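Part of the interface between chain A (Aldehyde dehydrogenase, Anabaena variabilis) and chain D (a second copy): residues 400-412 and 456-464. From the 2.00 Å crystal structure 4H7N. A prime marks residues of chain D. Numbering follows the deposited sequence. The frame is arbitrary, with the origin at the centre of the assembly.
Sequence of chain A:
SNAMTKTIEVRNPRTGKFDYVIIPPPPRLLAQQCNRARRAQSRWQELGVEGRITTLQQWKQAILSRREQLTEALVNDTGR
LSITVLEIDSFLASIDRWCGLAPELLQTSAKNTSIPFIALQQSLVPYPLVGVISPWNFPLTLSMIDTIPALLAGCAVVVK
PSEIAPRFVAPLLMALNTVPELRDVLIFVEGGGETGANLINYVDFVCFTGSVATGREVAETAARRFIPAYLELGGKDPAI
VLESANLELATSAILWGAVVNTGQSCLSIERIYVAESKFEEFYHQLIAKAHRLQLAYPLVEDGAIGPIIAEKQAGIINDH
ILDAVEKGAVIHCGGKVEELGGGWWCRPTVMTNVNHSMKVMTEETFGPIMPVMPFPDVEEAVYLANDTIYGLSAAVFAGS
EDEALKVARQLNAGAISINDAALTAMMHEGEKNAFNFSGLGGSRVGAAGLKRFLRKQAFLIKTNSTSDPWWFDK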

# COMPACT_ATOMS: atom_id res chain seq x y z
N SER A 400 -24.29 -12.31 -24.37
CA SER A 400 -24.79 -11.08 -23.79
C SER A 400 -23.84 -10.65 -22.71
O SER A 400 -23.14 -11.49 -22.16
N GLU A 401 -23.82 -9.37 -22.38
CA GLU A 401 -22.95 -8.92 -21.33
C GLU A 401 -23.35 -9.54 -19.98
O GLU A 401 -22.48 -9.91 -19.21
N ASP A 402 -24.64 -9.67 -19.69
CA ASP A 402 -25.04 -10.23 -18.37
C ASP A 402 -24.63 -11.68 -18.18
O ASP A 402 -24.17 -12.06 -17.09
N GLU A 403 -24.70 -12.48 -19.23
CA GLU A 403 -24.17 -13.85 -19.13
C GLU A 403 -22.64 -13.92 -18.84
O GLU A 403 -22.19 -14.66 -17.95
N ALA A 404 -21.85 -13.14 -19.59
CA ALA A 404 -20.44 -13.06 -19.37
C ALA A 404 -20.13 -12.53 -17.96
O ALA A 404 -19.24 -13.07 -17.26
N LEU A 405 -20.83 -11.49 -17.54
CA LEU A 405 -20.51 -10.87 -16.25
C LEU A 405 -20.71 -11.87 -15.11
O LEU A 405 -19.90 -11.90 -14.14
N LYS A 406 -21.77 -12.68 -15.20
CA LYS A 406 -22.00 -13.73 -14.18
C LYS A 406 -20.77 -14.60 -13.96
O LYS A 406 -20.46 -14.98 -12.86
N VAL A 407 -20.08 -14.93 -15.04
CA VAL A 407 -18.91 -15.75 -14.97
C VAL A 407 -17.72 -14.94 -14.53
O VAL A 407 -16.91 -15.39 -13.67
N ALA A 408 -17.60 -13.74 -15.11
CA ALA A 408 -16.51 -12.85 -14.77
C ALA A 408 -16.41 -12.51 -13.27
O ALA A 408 -15.31 -12.47 -12.72
N ARG A 409 -17.55 -12.28 -12.63
CA ARG A 409 -17.56 -12.02 -11.21
C ARG A 409 -17.01 -13.17 -10.36
O ARG A 409 -16.68 -12.95 -9.22
N GLN A 410 -16.87 -14.37 -10.93
CA GLN A 410 -16.30 -15.52 -10.20
C GLN A 410 -14.81 -15.65 -10.31
O GLN A 410 -14.21 -16.52 -9.68
N LEU A 411 -14.19 -14.77 -11.11
CA LEU A 411 -12.80 -14.96 -11.40
C LEU A 411 -11.92 -14.14 -10.47
O LEU A 411 -12.21 -12.99 -10.21
N ASN A 412 -10.83 -14.74 -10.01
CA ASN A 412 -9.85 -14.09 -9.16
C ASN A 412 -8.82 -13.25 -9.96
O ASN A 412 -7.65 -13.55 -9.96
N LYS D 456 -10.13 -3.98 -5.76
CA LYS D 456 -10.96 -3.42 -6.82
C LYS D 456 -10.83 -4.30 -8.03
O LYS D 456 -9.72 -4.76 -8.36
N GLN D 457 -11.96 -4.60 -8.66
CA GLN D 457 -12.01 -5.24 -9.94
C GLN D 457 -12.67 -4.34 -10.96
O GLN D 457 -13.72 -3.71 -10.67
N ALA D 458 -12.11 -4.32 -12.16
CA ALA D 458 -12.68 -3.56 -13.26
C ALA D 458 -13.25 -4.56 -14.28
O ALA D 458 -12.65 -5.61 -14.57
N PHE D 459 -14.42 -4.25 -14.80
CA PHE D 459 -14.98 -5.00 -15.91
C PHE D 459 -15.13 -4.05 -17.11
O PHE D 459 -15.88 -3.07 -17.07
N LEU D 460 -14.42 -4.38 -18.18
CA LEU D 460 -14.35 -3.52 -19.31
C LEU D 460 -15.13 -4.25 -20.41
O LEU D 460 -14.76 -5.33 -20.85
N ILE D 461 -16.21 -3.62 -20.85
CA ILE D 461 -17.25 -4.29 -21.58
C ILE D 461 -17.38 -3.75 -23.01
O ILE D 461 -17.67 -2.61 -23.17
N LYS D 462 -17.06 -4.57 -24.02
CA LYS D 462 -17.33 -4.20 -25.41
C LYS D 462 -18.82 -4.27 -25.72
O LYS D 462 -19.46 -5.32 -25.59
N THR D 463 -19.37 -3.15 -26.14
CA THR D 463 -20.83 -3.03 -26.28
C THR D 463 -21.26 -2.98 -27.75
O THR D 463 -22.44 -2.92 -28.06
N ASN D 464 -20.33 -3.05 -28.69
CA ASN D 464 -20.73 -3.03 -30.10
C ASN D 464 -20.33 -4.34 -30.80
O ASN D 464 -19.78 -5.23 -30.16

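The helix that begins at Glu401 lies nearly antiparallel to the strand at 456′-462′, their axes 10.4 Å apart at closest. Side chains fill that gap. Alternation along the strand turns Gln457′, Phe459′ and Ile461′ toward the helix, while Leu460′ and Lys462′ point away.

Phe459′ is the main bump, with the largest covered area. Its chi1 is m, and its ring reaches into a hollow lined by Leu405, Ala408 and Arg409. The small side chain of Ala408 points toward the strand and meets the ring edge, CB to Phe459′ CE1 at 3.8 Å. The aliphatic part of Arg409 (chi1 m, chi2 t) borders the ring tip, with CG 4.0 Å from Phe459′ CZ.

Leu405 starts sideways, but its mt rotamer brings the end of the side chain nearer the strand. Its CD2 sits 3.9 Å from Phe459′ CB and 4.4 Å from Ile461′ CD1, so it fills the dip between these two residues. Ile461′ is mt. The Glu401 side chain (chi1 p, chi2 t) points toward the strand and ends beside Ile461′, with its OE1 3.6 Å from Ile461′ CG2.

Gln457′ (chi1 m, chi2 t) reaches the type I turn from Ala408 to Leu411. Its NE2 lies 3.1 Å from Leu411 O. Water 1 bridges the chains, donating to Arg409 O (2.9 Å from the water O) and Gln457′ OE1 (2.5 Å from the water O).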

# COMPACT_ATOMS: atom_id res chain seq x y z
CB SER A 400 -26.19 -11.29 -23.19
OG SER A 400 -26.09 -12.04 -21.97
CB GLU A 401 -22.83 -7.39 -21.28
CG GLU A 401 -23.90 -6.67 -20.48
CD GLU A 401 -23.70 -5.15 -20.41
OE1 GLU A 401 -23.34 -4.52 -21.42
OE2 GLU A 401 -23.97 -4.59 -19.32
CB ASP A 402 -26.52 -9.99 -18.05
CG ASP A 402 -26.79 -8.51 -17.75
OD1 ASP A 402 -25.88 -7.78 -17.26
OD2 ASP A 402 -27.92 -8.06 -18.04
CB GLU A 403 -24.53 -14.63 -20.39
CG GLU A 403 -24.29 -16.11 -20.22
CD GLU A 403 -24.50 -16.91 -21.48
OE1 GLU A 403 -24.89 -16.37 -22.54
OE2 GLU A 403 -24.28 -18.12 -21.37
CB ALA A 404 -19.79 -12.17 -20.44
CB LEU A 405 -21.31 -9.59 -16.01
CG LEU A 405 -20.85 -8.30 -16.74
CD1 LEU A 405 -21.97 -7.27 -16.70
CD2 LEU A 405 -19.60 -7.71 -16.15
CB LYS A 406 -23.16 -14.68 -14.54
CG LYS A 406 -24.43 -14.44 -13.77
CD LYS A 406 -25.20 -13.24 -14.33
CE LYS A 406 -26.66 -13.18 -13.83
NZ LYS A 406 -27.45 -12.20 -14.64
CB VAL A 407 -18.64 -16.38 -16.35
CG1 VAL A 407 -17.27 -17.05 -16.39
CG2 VAL A 407 -19.76 -17.36 -16.67
CB ALA A 408 -16.62 -11.57 -15.56
CB ARG A 409 -18.97 -11.65 -10.73
CG ARG A 409 -19.44 -10.31 -11.29
CD ARG A 409 -20.86 -9.97 -10.84
NE ARG A 409 -21.41 -8.87 -11.65
CZ ARG A 409 -22.50 -8.95 -12.43
NH1 ARG A 409 -23.22 -10.09 -12.56
NH2 ARG A 409 -22.88 -7.85 -13.09
CB GLN A 410 -16.93 -16.81 -10.69
CG GLN A 410 -18.41 -16.83 -10.39
CD GLN A 410 -19.08 -18.08 -10.88
OE1 GLN A 410 -18.73 -19.19 -10.48
NE2 GLN A 410 -20.05 -17.92 -11.76
CB LEU A 411 -12.52 -14.58 -12.85
CG LEU A 411 -13.33 -15.36 -13.90
CD1 LEU A 411 -12.91 -14.87 -15.30
CD2 LEU A 411 -13.04 -16.85 -13.77
CB ASN A 412 -9.15 -15.17 -8.30
CG ASN A 412 -10.13 -15.97 -7.44
OD1 ASN A 412 -11.13 -15.45 -6.95
ND2 ASN A 412 -9.86 -17.25 -7.31
CB LYS D 456 -10.52 -1.99 -7.14
CG LYS D 456 -10.61 -1.02 -5.95
CD LYS D 456 -9.94 0.31 -6.32
CE LYS D 456 -9.30 1.07 -5.15
NZ LYS D 456 -8.42 2.19 -5.69
CB GLN D 457 -12.89 -6.48 -9.91
CG GLN D 457 -12.33 -7.68 -9.28
CD GLN D 457 -13.25 -8.89 -9.48
OE1 GLN D 457 -14.43 -8.85 -9.13
NE2 GLN D 457 -12.72 -9.95 -10.03
CB ALA D 458 -11.61 -2.67 -13.90
CB PHE D 459 -16.33 -5.61 -15.56
CG PHE D 459 -16.31 -6.47 -14.32
CD1 PHE D 459 -16.02 -7.79 -14.40
CD2 PHE D 459 -16.48 -5.92 -13.07
CE1 PHE D 459 -15.98 -8.59 -13.29
CE2 PHE D 459 -16.46 -6.73 -11.93
CZ PHE D 459 -16.21 -8.06 -12.05
CB LEU D 460 -12.89 -3.31 -19.68
CG LEU D 460 -12.07 -2.39 -18.78
CD1 LEU D 460 -10.62 -2.36 -19.16
CD2 LEU D 460 -12.58 -0.98 -18.92
CB ILE D 461 -18.59 -4.08 -20.86
CG1 ILE D 461 -18.53 -4.63 -19.43
CG2 ILE D 461 -19.73 -4.75 -21.61
CD1 ILE D 461 -19.54 -3.98 -18.51
CB LYS D 462 -16.56 -5.10 -26.38
CG LYS D 462 -16.80 -4.75 -27.83
CD LYS D 462 -16.04 -5.73 -28.72
CE LYS D 462 -16.29 -5.48 -30.20
NZ LYS D 462 -15.68 -4.21 -30.70
CB THR D 463 -21.34 -1.77 -25.55
OG1 THR D 463 -20.76 -0.60 -26.15
CG2 THR D 463 -20.97 -1.79 -24.05
CB ASN D 464 -20.10 -1.83 -30.81
CG ASN D 464 -18.58 -1.95 -30.90
OD1 ASN D 464 -17.95 -2.70 -30.13
ND2 ASN D 464 -17.99 -1.17 -31.77
O HOH W 1 -16.35 -10.24 -8.28